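Local structure of minor capsid protein (Cafeteriavirus-dependent mavirus, 6G42) at residues V32-L43 and Q267-F277. The protein forms the pentons of the mavirus virophage capsid, a jelly-roll protein that assembles as a pentamer and probably closes the fivefold vertices of the shell. Sequence-based numbering, arbitrary orientation.
Sequences VSVDIFRSSTIL and QTNFNRFNLSF
Arg272 lies across the ring of Phe37, and its side chain can be traced over one face of that ring. Arg272 CB sits beside the carbonyl oxygen of Ile36 and 3.7 Å from Phe37 CD1; Arg272 CD stands 4.1 Å from the Phe37 centroid, a CH-pi contact, and Arg272 NE lies over the CD1-CG side. A bend at chi3 (-77°) then lays the guanidinium flat on the ring, planes 22° apart, with CZ only 8° off the ring normal, a cation-pi stack. Arg272 NH1 ends 3.6 Å from Phe37 CZ, toward the rim. Farther along the same sheet face, Asn274 ND2 donates to Asp35 OD1 (2.8 Å), meeting it from above the carboxylate plane, and to Ser33 OG (3.3 Å); both acceptors lie near the amide plane, which fixes its rotation. Paired backbone bonds join Val34 with Leu275 and Ile36 with Phe273, evidence of antiparallel pairing. On the other face, Ile36 CB lies over one face of the Phe273 ring, toward its rim, a CH-pi contact, while Ile36 CD1 reaches Leu275 CD1 at 3.5 Å. Beyond the strands, Ile42 CD1 touches Phe270 CE2 (3.6 Å). In the jelly roll, strand 272-281 also pairs with strands 201-207 and 286-288; the apolar face packs on strands 8-15 and 296-305, and Phe37 also meets Ile227 of a second subunit.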
# COMPACT_ATOMS: atom_id res chain seq x y z
N VAL C 32 1.85 32.72 -0.36
CA VAL C 32 1.13 32.06 -1.45
C VAL C 32 -0.32 32.53 -1.37
O VAL C 32 -1.04 32.20 -0.43
CB VAL C 32 1.19 30.52 -1.33
CG1 VAL C 32 0.24 29.86 -2.32
CG2 VAL C 32 2.61 30.03 -1.58
N SER C 33 -0.73 33.31 -2.37
CA SER C 33 -2.06 33.90 -2.39
C SER C 33 -2.54 34.10 -3.82
O SER C 33 -1.75 34.29 -4.73
CB SER C 33 -2.02 35.24 -1.66
OG SER C 33 -3.32 35.71 -1.41
N VAL C 34 -3.86 34.01 -4.01
CA VAL C 34 -4.47 34.20 -5.33
C VAL C 34 -5.77 34.97 -5.21
O VAL C 34 -6.61 34.66 -4.36
CB VAL C 34 -4.83 32.88 -6.03
CG1 VAL C 34 -5.07 33.14 -7.51
CG2 VAL C 34 -3.74 31.85 -5.88
N ASP C 35 -5.94 35.95 -6.10
CA ASP C 35 -7.22 36.62 -6.29
C ASP C 35 -7.90 36.00 -7.51
O ASP C 35 -7.45 36.19 -8.64
CB ASP C 35 -7.03 38.12 -6.51
CG ASP C 35 -6.52 38.84 -5.26
OD1 ASP C 35 -6.98 38.52 -4.13
OD2 ASP C 35 -5.66 39.73 -5.42
N ILE C 36 -8.97 35.26 -7.25
CA ILE C 36 -9.88 34.80 -8.31
C ILE C 36 -10.80 35.97 -8.62
O ILE C 36 -11.49 36.46 -7.73
CB ILE C 36 -10.72 33.57 -7.88
CG1 ILE C 36 -9.86 32.30 -7.82
CG2 ILE C 36 -11.90 33.35 -8.84
CD1 ILE C 36 -9.12 32.12 -6.51
N PHE C 37 -10.80 36.42 -9.88
CA PHE C 37 -11.59 37.56 -10.32
C PHE C 37 -12.14 37.25 -11.71
O PHE C 37 -11.38 36.92 -12.62
CB PHE C 37 -10.70 38.82 -10.31
CG PHE C 37 -11.42 40.14 -10.56
CD1 PHE C 37 -12.81 40.29 -10.44
CD2 PHE C 37 -10.67 41.26 -10.89
CE1 PHE C 37 -13.42 41.52 -10.67
CE2 PHE C 37 -11.27 42.49 -11.12
CZ PHE C 37 -12.65 42.63 -11.01
N ARG C 38 -13.47 37.33 -11.85
CA ARG C 38 -14.16 36.96 -13.10
C ARG C 38 -15.12 38.03 -13.62
O ARG C 38 -15.50 38.94 -12.89
CB ARG C 38 -14.90 35.64 -12.90
CG ARG C 38 -13.99 34.50 -12.46
CD ARG C 38 -14.59 33.14 -12.75
NE ARG C 38 -14.63 32.85 -14.19
CZ ARG C 38 -13.59 32.48 -14.93
NH1 ARG C 38 -12.37 32.34 -14.40
NH2 ARG C 38 -13.76 32.25 -16.23
N SER C 39 -15.49 37.91 -14.90
CA SER C 39 -16.36 38.90 -15.56
C SER C 39 -17.76 38.91 -14.96
O SER C 39 -18.20 39.92 -14.42
CB SER C 39 -16.44 38.65 -17.07
OG SER C 39 -15.17 38.78 -17.66
N SER C 40 -18.43 37.76 -15.06
CA SER C 40 -19.78 37.59 -14.51
C SER C 40 -19.72 36.74 -13.24
O SER C 40 -18.66 36.21 -12.88
CB SER C 40 -20.70 36.95 -15.56
OG SER C 40 -20.16 35.72 -16.02
N THR C 41 -20.86 36.64 -12.56
CA THR C 41 -20.97 35.87 -11.32
C THR C 41 -20.71 34.38 -11.56
O THR C 41 -21.07 33.84 -12.61
CB THR C 41 -22.35 36.04 -10.65
OG1 THR C 41 -23.39 35.82 -11.61
CG2 THR C 41 -22.49 37.44 -10.06
N ILE C 42 -20.07 33.74 -10.59
CA ILE C 42 -19.63 32.35 -10.70
C ILE C 42 -20.79 31.36 -10.56
O ILE C 42 -20.90 30.41 -11.34
CB ILE C 42 -18.53 32.04 -9.65
CG1 ILE C 42 -17.32 32.95 -9.87
CG2 ILE C 42 -18.09 30.58 -9.71
CD1 ILE C 42 -16.46 33.16 -8.64
N LEU C 43 -21.66 31.60 -9.58
CA LEU C 43 -22.78 30.71 -9.23
C LEU C 43 -24.15 31.26 -9.67
O LEU C 43 -24.32 32.46 -9.87
CB LEU C 43 -22.79 30.48 -7.72
CG LEU C 43 -21.49 29.98 -7.09
CD1 LEU C 43 -21.56 30.06 -5.57
CD2 LEU C 43 -21.17 28.57 -7.54
N GLN C 267 -23.72 32.82 0.30
CA GLN C 267 -24.19 33.80 -0.69
C GLN C 267 -23.80 33.39 -2.11
O GLN C 267 -22.68 32.96 -2.34
CB GLN C 267 -23.59 35.19 -0.40
CG GLN C 267 -23.67 35.61 1.06
CD GLN C 267 -23.16 37.03 1.28
OE1 GLN C 267 -22.13 37.22 1.93
NE2 GLN C 267 -23.87 38.02 0.74
N THR C 268 -24.73 33.55 -3.05
CA THR C 268 -24.55 33.16 -4.45
C THR C 268 -24.11 34.30 -5.39
O THR C 268 -23.69 34.04 -6.52
CB THR C 268 -25.86 32.60 -5.02
OG1 THR C 268 -26.93 33.53 -4.77
CG2 THR C 268 -26.20 31.27 -4.38
N ASN C 269 -24.19 35.54 -4.92
CA ASN C 269 -24.03 36.72 -5.79
C ASN C 269 -22.58 37.21 -6.00
O ASN C 269 -22.37 38.18 -6.73
CB ASN C 269 -24.90 37.88 -5.27
CG ASN C 269 -24.34 38.52 -3.99
OD1 ASN C 269 -23.87 37.82 -3.09
ND2 ASN C 269 -24.41 39.85 -3.91
N PHE C 270 -21.60 36.54 -5.40
CA PHE C 270 -20.21 37.01 -5.43
C PHE C 270 -19.53 36.84 -6.79
O PHE C 270 -19.93 36.03 -7.63
CB PHE C 270 -19.34 36.38 -4.32
CG PHE C 270 -19.12 34.90 -4.47
CD1 PHE C 270 -19.98 33.99 -3.86
CD2 PHE C 270 -18.03 34.40 -5.19
CE1 PHE C 270 -19.78 32.63 -3.99
CE2 PHE C 270 -17.83 33.04 -5.32
CZ PHE C 270 -18.70 32.15 -4.72
N ASN C 271 -18.49 37.64 -6.97
CA ASN C 271 -17.78 37.81 -8.23
C ASN C 271 -16.27 37.48 -8.14
O ASN C 271 -15.66 37.02 -9.10
CB ASN C 271 -17.97 39.26 -8.66
CG ASN C 271 -17.60 39.52 -10.10
OD1 ASN C 271 -17.48 38.60 -10.91
ND2 ASN C 271 -17.43 40.79 -10.43
N ARG C 272 -15.69 37.77 -6.98
CA ARG C 272 -14.28 37.54 -6.73
C ARG C 272 -14.05 37.15 -5.27
O ARG C 272 -14.87 37.44 -4.40
CB ARG C 272 -13.48 38.81 -7.07
CG ARG C 272 -13.82 40.03 -6.23
CD ARG C 272 -13.27 41.31 -6.83
NE ARG C 272 -11.83 41.47 -6.60
CZ ARG C 272 -11.12 42.54 -6.97
NH1 ARG C 272 -11.69 43.56 -7.62
NH2 ARG C 272 -9.81 42.58 -6.71
N PHE C 273 -12.92 36.49 -5.02
CA PHE C 273 -12.49 36.16 -3.66
C PHE C 273 -11.00 35.85 -3.62
O PHE C 273 -10.37 35.65 -4.66
CB PHE C 273 -13.30 34.99 -3.09
CG PHE C 273 -13.23 33.73 -3.91
CD1 PHE C 273 -14.10 33.53 -4.97
CD2 PHE C 273 -12.32 32.72 -3.59
CE1 PHE C 273 -14.05 32.37 -5.73
CE2 PHE C 273 -12.27 31.56 -4.34
CZ PHE C 273 -13.14 31.38 -5.41
N ASN C 274 -10.47 35.81 -2.41
CA ASN C 274 -9.06 35.54 -2.15
C ASN C 274 -8.90 34.12 -1.59
O ASN C 274 -9.74 33.65 -0.82
CB ASN C 274 -8.52 36.55 -1.14
CG ASN C 274 -7.01 36.44 -0.97
OD1 ASN C 274 -6.53 35.86 0.00
ND2 ASN C 274 -6.27 36.99 -1.93
N LEU C 275 -7.82 33.46 -2.00
CA LEU C 275 -7.38 32.20 -1.39
C LEU C 275 -5.92 32.37 -1.00
O LEU C 275 -5.13 32.93 -1.77
CB LEU C 275 -7.50 31.03 -2.36
CG LEU C 275 -8.89 30.67 -2.86
CD1 LEU C 275 -8.81 29.65 -3.98
CD2 LEU C 275 -9.75 30.13 -1.73
N SER C 276 -5.56 31.88 0.19
CA SER C 276 -4.16 31.83 0.62
C SER C 276 -3.87 30.57 1.40
O SER C 276 -4.75 30.01 2.05
CB SER C 276 -3.79 33.07 1.44
OG SER C 276 -4.81 33.40 2.36
N PHE C 277 -2.61 30.13 1.32
CA PHE C 277 -2.11 28.93 2.00
C PHE C 277 -1.38 29.29 3.30
O PHE C 277 -0.52 30.17 3.32
CB PHE C 277 -1.18 28.14 1.07
CG PHE C 277 -1.91 27.38 -0.01
CD1 PHE C 277 -2.42 28.04 -1.14
CD2 PHE C 277 -2.10 26.00 0.09
CE1 PHE C 277 -3.09 27.34 -2.13
CE2 PHE C 277 -2.77 25.30 -0.90
CZ PHE C 277 -3.26 25.96 -2.01